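PDB 4MGQ: glycosyl hydrolase family 10, which probably hydrolyses internal beta-1,4-xylosidic linkages of xylan, the part described here being a carbohydrate-binding module rather than the catalytic domain. Local coordinates for residues L35-Y49 with A92-L106. Sequence-based numbering, arbitrary orientation.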
ATOM      1  N   LEU A  35      -4.852   0.950  -7.579  1.00  8.69           N
ATOM      2  CA  LEU A  35      -4.906  -0.036  -6.513  1.00  9.05           C
ATOM      3  C   LEU A  35      -5.562   0.609  -5.291  1.00  8.00           C
ATOM      4  O   LEU A  35      -5.199   1.721  -4.901  1.00  7.87           O
ATOM      5  CB  LEU A  35      -3.498  -0.534  -6.178  1.00  8.14           C
ATOM      6  CG  LEU A  35      -3.351  -1.457  -4.972  1.00  8.28           C
ATOM      7  CD1 LEU A  35      -3.971  -2.809  -5.264  1.00 10.52           C
ATOM      8  CD2 LEU A  35      -1.876  -1.597  -4.586  1.00 10.49           C
ATOM      9  N   TYR A  36      -6.516  -0.098  -4.687  1.00  8.48           N
ATOM     10  CA  TYR A  36      -7.318   0.455  -3.602  1.00  8.79           C
ATOM     11  C   TYR A  36      -7.190  -0.321  -2.311  1.00  7.82           C
ATOM     12  O   TYR A  36      -7.139  -1.541  -2.330  1.00 11.14           O
ATOM     13  CB  TYR A  36      -8.788   0.445  -3.976  1.00 10.27           C
ATOM     14  CG  TYR A  36      -9.143   1.227  -5.205  1.00 10.99           C
ATOM     15  CD1 TYR A  36      -8.502   2.418  -5.513  1.00 12.52           C
ATOM     16  CD2 TYR A  36     -10.122   0.769  -6.057  1.00 12.62           C
ATOM     17  CE1 TYR A  36      -8.851   3.137  -6.654  1.00 12.12           C
ATOM     18  CE2 TYR A  36     -10.469   1.467  -7.186  1.00 14.64           C
ATOM     19  CZ  TYR A  36      -9.843   2.650  -7.476  1.00 12.73           C
ATOM     20  OH  TYR A  36     -10.212   3.328  -8.616  1.00 14.41           O
ATOM     21  N   VAL A  37      -7.201   0.394  -1.197  1.00  8.66           N
ATOM     22  CA  VAL A  37      -7.389  -0.245   0.108  1.00  8.85           C
ATOM     23  C   VAL A  37      -8.239   0.690   0.967  1.00  8.78           C
ATOM     24  O   VAL A  37      -8.128   1.916   0.859  1.00  7.76           O
ATOM     25  CB  VAL A  37      -6.035  -0.567   0.778  1.00  8.67           C
ATOM     26  CG1 VAL A  37      -5.309   0.701   1.184  1.00  9.71           C
ATOM     27  CG2 VAL A  37      -6.239  -1.501   1.983  1.00 11.59           C
ATOM     28  N   ASN A  38      -9.130   0.119   1.775  1.00  9.86           N
ATOM     29  CA  ASN A  38     -10.002   0.924   2.623  1.00 10.25           C
ATOM     30  C   ASN A  38      -9.604   0.816   4.092  1.00 10.30           C
ATOM     31  O   ASN A  38      -9.582  -0.291   4.627  1.00 12.26           O
ATOM     32  CB  ASN A  38     -11.465   0.487   2.471  1.00 14.39           C
ATOM     33  CG  ASN A  38     -12.114   0.996   1.189  1.00 21.42           C
ATOM     34  OD1 ASN A  38     -11.446   1.261   0.196  1.00 16.67           O
ATOM     35  ND2 ASN A  38     -13.435   1.151   1.223  1.00 26.26           N
ATOM     36  N   PRO A  39      -9.300   1.954   4.740  1.00  9.94           N
ATOM     37  CA  PRO A  39      -9.039   1.956   6.185  1.00  7.92           C
ATOM     38  C   PRO A  39     -10.211   1.345   6.930  1.00 11.99           C
ATOM     39  O   PRO A  39     -11.358   1.544   6.524  1.00 10.96           O
ATOM     40  CB  PRO A  39      -8.873   3.439   6.514  1.00 11.04           C
ATOM     41  CG  PRO A  39      -8.387   4.042   5.226  1.00 13.72           C
ATOM     42  CD  PRO A  39      -9.116   3.292   4.154  1.00 10.20           C
ATOM     43  N   THR A  40      -9.925   0.596   7.990  1.00 10.80           N
ATOM     44  CA  THR A  40     -10.982  -0.123   8.714  1.00 10.88           C
ATOM     45  C   THR A  40     -11.864   0.803   9.559  1.00 13.16           C
ATOM     46  O   THR A  40     -12.949   0.407   9.991  1.00 14.35           O
ATOM     47  CB  THR A  40     -10.375  -1.220   9.604  1.00 10.40           C
ATOM     48  OG1 THR A  40      -9.371  -0.653  10.450  1.00 11.59           O
ATOM     49  CG2 THR A  40      -9.747  -2.302   8.740  1.00  9.21           C
ATOM     50  N   THR A  41     -11.380   2.016   9.807  1.00 10.00           N
ATOM     51  CA  THR A  41     -12.176   3.119  10.328  1.00 11.06           C
ATOM     52  C   THR A  41     -12.045   4.281   9.354  1.00 14.25           C
ATOM     53  O   THR A  41     -10.948   4.578   8.904  1.00 10.99           O
ATOM     54  CB  THR A  41     -11.713   3.554  11.729  1.00 13.79           C
ATOM     55  OG1 THR A  41     -11.944   2.486  12.650  1.00 14.37           O
ATOM     56  CG2 THR A  41     -12.466   4.799  12.204  1.00 13.75           C
ATOM     57  N   GLU A  42     -13.163   4.919   9.015  1.00 14.13           N
ATOM     58  CA  GLU A  42     -13.145   6.090   8.145  1.00 13.25           C
ATOM     59  C   GLU A  42     -12.244   7.192   8.706  1.00 12.59           C
ATOM     60  O   GLU A  42     -12.247   7.453   9.911  1.00 13.72           O
ATOM     61  CB  GLU A  42     -14.572   6.607   7.954  1.00 17.16           C
ATOM     62  CG  GLU A  42     -14.695   7.831   7.081  1.00 18.55           C
ATOM     63  CD  GLU A  42     -16.151   8.163   6.805  1.00 23.19           C
ATOM     64  OE1 GLU A  42     -16.799   8.759   7.692  1.00 24.76           O
ATOM     65  OE2 GLU A  42     -16.641   7.804   5.714  1.00 27.32           O
ATOM     66  N   LEU A  43     -11.447   7.823   7.843  1.00 10.84           N
ATOM     67  CA  LEU A  43     -10.581   8.904   8.294  1.00 11.75           C
ATOM     68  C   LEU A  43     -11.422  10.138   8.622  1.00 12.11           C
ATOM     69  O   LEU A  43     -12.400  10.432   7.931  1.00 14.97           O
ATOM     70  CB  LEU A  43      -9.524   9.237   7.236  1.00 10.22           C
ATOM     71  CG  LEU A  43      -8.801   8.034   6.619  1.00 10.56           C
ATOM     72  CD1 LEU A  43      -7.631   8.495   5.756  1.00 11.25           C
ATOM     73  CD2 LEU A  43      -8.326   7.033   7.683  1.00 12.30           C
ATOM     74  N   GLN A  44     -11.050  10.831   9.698  1.00 14.62           N
ATOM     75  CA  GLN A  44     -11.815  11.970  10.195  1.00 15.83           C
ATOM     76  C   GLN A  44     -11.144  13.299   9.902  1.00 14.09           C
ATOM     77  O   GLN A  44      -9.938  13.466  10.099  1.00 14.29           O
ATOM     78  CB  GLN A  44     -12.039  11.842  11.705  1.00 17.01           C
ATOM     79  CG  GLN A  44     -12.701  10.540  12.115  1.00 22.14           C
ATOM     80  CD  GLN A  44     -12.661  10.329  13.619  1.00 29.77           C
ATOM     81  OE1 GLN A  44     -12.101   9.343  14.110  1.00 32.48           O
ATOM     82  NE2 GLN A  44     -13.253  11.263  14.360  1.00 34.33           N
ATOM     83  N   SER A  45     -11.949  14.257   9.453  1.00 14.62           N
ATOM     84  CA  SER A  45     -11.460  15.587   9.158  1.00 17.19           C
ATOM     85  C   SER A  45     -10.734  16.189  10.363  1.00 16.50           C
ATOM     86  O   SER A  45     -11.221  16.122  11.501  1.00 18.54           O
ATOM     87  CB  SER A  45     -12.619  16.486   8.718  1.00 17.79           C
ATOM     88  OG  SER A  45     -12.138  17.746   8.295  1.00 22.98           O
ATOM     89  N   GLY A  46      -9.557  16.754  10.113  1.00 15.93           N
ATOM     90  CA  GLY A  46      -8.769  17.380  11.161  1.00 16.35           C
ATOM     91  C   GLY A  46      -7.768  16.475  11.863  1.00 16.73           C
ATOM     92  O   GLY A  46      -6.942  16.949  12.634  1.00 20.31           O
ATOM     93  N   LYS A  47      -7.844  15.172  11.608  1.00 14.11           N
ATOM     94  CA  LYS A  47      -6.919  14.224  12.225  1.00 13.35           C
ATOM     95  C   LYS A  47      -5.782  13.903  11.264  1.00 14.32           C
ATOM     96  O   LYS A  47      -5.993  13.832  10.053  1.00 16.16           O
ATOM     97  CB  LYS A  47      -7.638  12.931  12.633  1.00 14.02           C
ATOM     98  CG  LYS A  47      -8.549  13.065  13.856  1.00 18.51           C
ATOM     99  CD  LYS A  47      -9.054  11.699  14.301  1.00 20.97           C
ATOM    100  CE  LYS A  47      -9.780  11.772  15.643  1.00 24.91           C
ATOM    101  NZ  LYS A  47     -10.141  10.401  16.111  1.00 31.70           N
ATOM    102  N   THR A  48      -4.585  13.712  11.808  1.00 13.02           N
ATOM    103  CA  THR A  48      -3.442  13.339  10.982  1.00 11.25           C
ATOM    104  C   THR A  48      -3.191  11.839  11.023  1.00 11.89           C
ATOM    105  O   THR A  48      -3.179  11.222  12.091  1.00 12.63           O
ATOM    106  CB  THR A  48      -2.183  14.092  11.407  1.00 13.31           C
ATOM    107  OG1 THR A  48      -2.366  15.483  11.116  1.00 15.28           O
ATOM    108  CG2 THR A  48      -0.959  13.595  10.644  1.00 12.95           C
ATOM    109  N   TYR A  49      -2.991  11.268   9.841  1.00  9.62           N
ATOM    110  CA  TYR A  49      -2.796   9.834   9.674  1.00  8.86           C
ATOM    111  C   TYR A  49      -1.432   9.595   9.060  1.00 10.34           C
ATOM    112  O   TYR A  49      -0.959  10.399   8.264  1.00 10.58           O
ATOM    113  CB  TYR A  49      -3.899   9.236   8.795  1.00  7.29           C
ATOM    114  CG  TYR A  49      -5.252   9.378   9.433  1.00  9.18           C
ATOM    115  CD1 TYR A  49      -5.979  10.551   9.297  1.00 11.60           C
ATOM    116  CD2 TYR A  49      -5.781   8.351  10.203  1.00 11.54           C
ATOM    117  CE1 TYR A  49      -7.227  10.695   9.907  1.00 10.43           C
ATOM    118  CE2 TYR A  49      -7.022   8.478  10.810  1.00 10.74           C
ATOM    119  CZ  TYR A  49      -7.727   9.660  10.666  1.00 11.83           C
ATOM    120  OH  TYR A  49      -8.947   9.801  11.277  1.00 11.75           O
ATOM    121  N   ALA A  92       2.971  11.312   6.794  1.00 13.67           N
ATOM    122  CA  ALA A  92       1.804  11.795   7.516  1.00 10.54           C
ATOM    123  C   ALA A  92       1.032  12.797   6.671  1.00 11.62           C
ATOM    124  O   ALA A  92       1.607  13.497   5.833  1.00 13.84           O
ATOM    125  CB  ALA A  92       2.218  12.424   8.828  1.00 12.94           C
ATOM    126  N   PHE A  93      -0.271  12.869   6.903  1.00  9.93           N
ATOM    127  CA  PHE A  93      -1.121  13.841   6.216  1.00 11.85           C
ATOM    128  C   PHE A  93      -2.385  14.064   7.044  1.00 13.00           C
ATOM    129  O   PHE A  93      -2.890  13.129   7.670  1.00 10.70           O
ATOM    130  CB  PHE A  93      -1.478  13.351   4.804  1.00 11.53           C
ATOM    131  CG  PHE A  93      -2.412  12.167   4.798  1.00  9.84           C
ATOM    132  CD1 PHE A  93      -1.933  10.883   5.056  1.00  9.69           C
ATOM    133  CD2 PHE A  93      -3.768  12.341   4.581  1.00 10.55           C
ATOM    134  CE1 PHE A  93      -2.792   9.793   5.080  1.00 10.00           C
ATOM    135  CE2 PHE A  93      -4.625  11.256   4.603  1.00 10.14           C
ATOM    136  CZ  PHE A  93      -4.136   9.981   4.848  1.00  9.94           C
ATOM    137  N   GLU A  94      -2.888  15.295   7.053  1.00  9.74           N
ATOM    138  CA  GLU A  94      -4.140  15.599   7.734  1.00 10.93           C
ATOM    139  C   GLU A  94      -5.332  15.410   6.805  1.00 12.20           C
ATOM    140  O   GLU A  94      -5.358  15.959   5.703  1.00 11.97           O
ATOM    141  CB  GLU A  94      -4.130  17.034   8.266  1.00 15.90           C
ATOM    142  CG  GLU A  94      -5.427  17.438   8.941  1.00 15.42           C
ATOM    143  CD  GLU A  94      -5.504  18.930   9.248  1.00 26.25           C
ATOM    144  OE1 GLU A  94      -4.485  19.634   9.105  1.00 30.19           O
ATOM    145  OE2 GLU A  94      -6.594  19.399   9.620  1.00 33.45           O
ATOM    146  N   ALA A  95      -6.305  14.621   7.240  1.00 10.36           N
ATOM    147  CA  ALA A  95      -7.550  14.480   6.501  1.00  9.97           C
ATOM    148  C   ALA A  95      -8.285  15.811   6.518  1.00 12.72           C
ATOM    149  O   ALA A  95      -8.380  16.450   7.562  1.00 15.25           O
ATOM    150  CB  ALA A  95      -8.412  13.384   7.107  1.00 11.34           C
ATOM    151  N   LYS A  96      -8.798  16.236   5.367  1.00 11.38           N
ATOM    152  CA  LYS A  96      -9.528  17.499   5.297  1.00 12.58           C
ATOM    153  C   LYS A  96     -11.033  17.267   5.162  1.00 15.03           C
ATOM    154  O   LYS A  96     -11.805  18.218   5.030  1.00 16.21           O
ATOM    155  CB  LYS A  96      -9.028  18.351   4.124  1.00 12.91           C
ATOM    156  CG  LYS A  96      -7.533  18.621   4.136  1.00 16.36           C
ATOM    157  CD  LYS A  96      -7.096  19.425   5.351  1.00 17.69           C
ATOM    158  CE  LYS A  96      -5.620  19.805   5.229  1.00 20.88           C
ATOM    159  NZ  LYS A  96      -5.104  20.510   6.431  1.00 31.12           N
ATOM    160  N   SER A  97     -11.434  16.000   5.185  1.00 12.89           N
ATOM    161  CA  SER A  97     -12.831  15.592   5.082  1.00 14.28           C
ATOM    162  C   SER A  97     -12.910  14.142   5.518  1.00 15.88           C
ATOM    163  O   SER A  97     -11.888  13.541   5.842  1.00 14.29           O
ATOM    164  CB  SER A  97     -13.365  15.752   3.656  1.00 15.02           C
ATOM    165  OG  SER A  97     -12.754  14.826   2.771  1.00 16.58           O
ATOM    166  N   ALA A  98     -14.110  13.576   5.537  1.00 15.13           N
ATOM    167  CA  ALA A  98     -14.247  12.153   5.831  1.00 15.45           C
ATOM    168  C   ALA A  98     -13.786  11.336   4.628  1.00 13.91           C
ATOM    169  O   ALA A  98     -14.337  11.469   3.539  1.00 16.26           O
ATOM    170  CB  ALA A  98     -15.686  11.814   6.187  1.00 18.43           C
ATOM    171  N   LEU A  99     -12.780  10.491   4.827  1.00 11.62           N
ATOM    172  CA  LEU A  99     -12.186   9.726   3.731  1.00 11.56           C
ATOM    173  C   LEU A  99     -12.278   8.235   4.015  1.00 10.53           C
ATOM    174  O   LEU A  99     -11.963   7.799   5.128  1.00 13.53           O
ATOM    175  CB  LEU A  99     -10.723  10.141   3.532  1.00 10.77           C
ATOM    176  CG  LEU A  99     -10.487  11.641   3.336  1.00 11.92           C
ATOM    177  CD1 LEU A  99      -9.077  12.024   3.747  1.00 12.15           C
ATOM    178  CD2 LEU A  99     -10.757  12.028   1.881  1.00 13.57           C
ATOM    179  N   LYS A 100     -12.708   7.450   3.034  1.00 10.01           N
ATOM    180  CA  LYS A 100     -12.933   6.031   3.278  1.00 10.85           C
ATOM    181  C   LYS A 100     -12.034   5.097   2.465  1.00 11.38           C
ATOM    182  O   LYS A 100     -12.039   3.888   2.691  1.00 10.99           O
ATOM    183  CB  LYS A 100     -14.397   5.682   3.010  1.00 17.30           C
ATOM    184  CG  LYS A 100     -14.767   5.684   1.559  1.00 18.97           C
ATOM    185  CD  LYS A 100     -16.160   5.086   1.329  1.00 25.14           C
ATOM    186  CE  LYS A 100     -17.222   5.837   2.119  1.00 32.38           C
ATOM    187  NZ  LYS A 100     -17.226   7.308   1.828  1.00 36.79           N
ATOM    188  N   GLN A 101     -11.257   5.651   1.530  1.00  9.94           N
ATOM    189  CA  GLN A 101     -10.453   4.833   0.625  1.00  9.49           C
ATOM    190  C   GLN A 101      -9.095   5.483   0.335  1.00  8.76           C
ATOM    191  O   GLN A 101      -9.000   6.705   0.271  1.00  9.73           O
ATOM    192  CB  GLN A 101     -11.216   4.596  -0.682  1.00 12.83           C
ATOM    193  CG  GLN A 101     -10.502   3.697  -1.678  1.00 14.09           C
ATOM    194  CD  GLN A 101     -11.308   3.459  -2.946  1.00 16.70           C
ATOM    195  OE1 GLN A 101     -11.607   4.389  -3.687  1.00 20.19           O
ATOM    196  NE2 GLN A 101     -11.675   2.211  -3.184  1.00 22.89           N
ATOM    197  N   LEU A 102      -8.051   4.666   0.193  1.00  7.70           N
ATOM    198  CA  LEU A 102      -6.770   5.141  -0.339  1.00  7.61           C
ATOM    199  C   LEU A 102      -6.638   4.671  -1.773  1.00  6.53           C
ATOM    200  O   LEU A 102      -6.685   3.471  -2.040  1.00  8.24           O
ATOM    201  CB  LEU A 102      -5.579   4.615   0.478  1.00  6.63           C
ATOM    202  CG  LEU A 102      -5.516   5.035   1.942  1.00  8.52           C
ATOM    203  CD1 LEU A 102      -4.213   4.511   2.563  1.00 10.17           C
ATOM    204  CD2 LEU A 102      -5.615   6.527   2.081  1.00  7.88           C
ATOM    205  N   ARG A 103      -6.455   5.615  -2.691  1.00  7.38           N
ATOM    206  CA  ARG A 103      -6.243   5.289  -4.103  1.00  5.24           C
ATOM    207  C   ARG A 103      -4.767   5.380  -4.456  1.00  6.76           C
ATOM    208  O   ARG A 103      -4.210   6.470  -4.435  1.00  7.82           O
ATOM    209  CB  ARG A 103      -7.037   6.244  -5.007  1.00  6.32           C
ATOM    210  CG  ARG A 103      -8.562   6.203  -4.772  1.00  7.91           C
ATOM    211  CD  ARG A 103      -9.298   7.334  -5.496  1.00  7.72           C
ATOM    212  NE  ARG A 103      -8.963   7.360  -6.922  1.00  8.40           N
ATOM    213  CZ  ARG A 103      -9.155   8.424  -7.701  1.00  9.05           C
ATOM    214  NH1 ARG A 103      -9.675   9.539  -7.193  1.00  8.16           N
ATOM    215  NH2 ARG A 103      -8.803   8.382  -8.975  1.00  9.26           N
ATOM    216  N   PHE A 104      -4.145   4.245  -4.774  1.00  7.58           N
ATOM    217  CA  PHE A 104      -2.775   4.238  -5.281  1.00  7.74           C
ATOM    218  C   PHE A 104      -2.837   4.449  -6.792  1.00  6.99           C
ATOM    219  O   PHE A 104      -3.369   3.616  -7.522  1.00  9.15           O
ATOM    220  CB  PHE A 104      -2.048   2.924  -4.936  1.00  7.02           C
ATOM    221  CG  PHE A 104      -1.708   2.769  -3.471  1.00  8.31           C
ATOM    222  CD1 PHE A 104      -2.707   2.570  -2.522  1.00  8.98           C
ATOM    223  CD2 PHE A 104      -0.381   2.781  -3.047  1.00  9.58           C
ATOM    224  CE1 PHE A 104      -2.395   2.413  -1.172  1.00  7.66           C
ATOM    225  CE2 PHE A 104      -0.053   2.609  -1.690  1.00  8.39           C
ATOM    226  CZ  PHE A 104      -1.061   2.431  -0.754  1.00  9.65           C
ATOM    227  N   GLU A 105      -2.303   5.574  -7.252  1.00  8.18           N
ATOM    228  CA  GLU A 105      -2.345   5.935  -8.670  1.00  9.27           C
ATOM    229  C   GLU A 105      -1.104   5.424  -9.377  1.00 11.51           C
ATOM    230  O   GLU A 105      -0.028   6.013  -9.253  1.00 17.54           O
ATOM    231  CB  GLU A 105      -2.455   7.445  -8.817  1.00 11.20           C
ATOM    232  CG  GLU A 105      -3.672   8.020  -8.113  1.00 10.65           C
ATOM    233  CD  GLU A 105      -4.956   7.477  -8.694  1.00 15.64           C
ATOM    234  OE1 GLU A 105      -5.167   7.635  -9.920  1.00 12.28           O
ATOM    235  OE2 GLU A 105      -5.747   6.867  -7.943  1.00 12.10           O
ATOM    236  N   LEU A 106      -1.246   4.324 -10.106  1.00  8.11           N
ATOM    237  CA  LEU A 106      -0.098   3.644 -10.681  1.00  8.55           C
ATOM    238  C   LEU A 106      -0.017   3.800 -12.195  1.00 10.49           C
ATOM    239  O   LEU A 106       0.833   3.183 -12.827  1.00 11.33           O
ATOM    240  CB  LEU A 106      -0.138   2.153 -10.344  1.00 10.03           C
ATOM    241  CG  LEU A 106      -0.292   1.760  -8.870  1.00  6.88           C
ATOM    242  CD1 LEU A 106      -0.394   0.245  -8.738  1.00  8.92           C
ATOM    243  CD2 LEU A 106       0.870   2.284  -8.055  1.00 11.15           C
TER
HETATM  244  O   HOH W   1     -12.949   3.320   5.260  1.00 18.15           O
HETATM  245  O   HOH W   2     -15.914   9.032   3.144  1.00 22.82           O
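V37 and L102 are a hydrogen-bonded pair of antiparallel strands in a carbohydrate-binding module built as a beta-sandwich, their side chains side by side on the inner face, and the two segments pass from one sheet of that sandwich to the other: strand 34-37 pairs with 99-105, strand 48-57 with 87-94. Inside, the packing is close and apolar. V37 CG1, lodged between its own N and carbonyl carbon (chi1 68°), runs alongside L102 CB at 4.0 Å and reaches the edge of the F104 ring. Next along the strand, L35 CB meets F104 CB, and both residues also touch M115 of strand 111-121 in the facing sheet. At the turn end L43 bridges the two sheets: its backbone pairs with L99, its CD1 sits 3.9 Å from F93 CZ near the plane of that ring, and its CD2 lies over one face of the Y49 ring. Y49 OH in turn accepts the N-H of Q44, 2.8 Å from OH to N, at the start of the type II turn Q44-K47, whose G46 N donates to A95 O and whose K47 O accepts from A95 N.

The outer side is more polar and partly exposed. Here the Q101 amide stacks on one face of the Y36 ring, the planes 22° apart, with Q101 NE2 3.4 Å from Y36 CG; the glutamine gets there fully extended, its own CG anti to its N (chi1 -177°). R103 CG approaches the same ring at CE1, while its guanidinium pairs with E34, which also binds Y36 OH. At the classic bulge, where K100 and Q101 both face Q68, the contact loosens and solvent enters. E42 and K100 make a long salt bridge, and a water donates to E42 OE2 and A98 O while accepting from K100 NZ; a second water joins P39 O, at 2.7 Å, to K100 O.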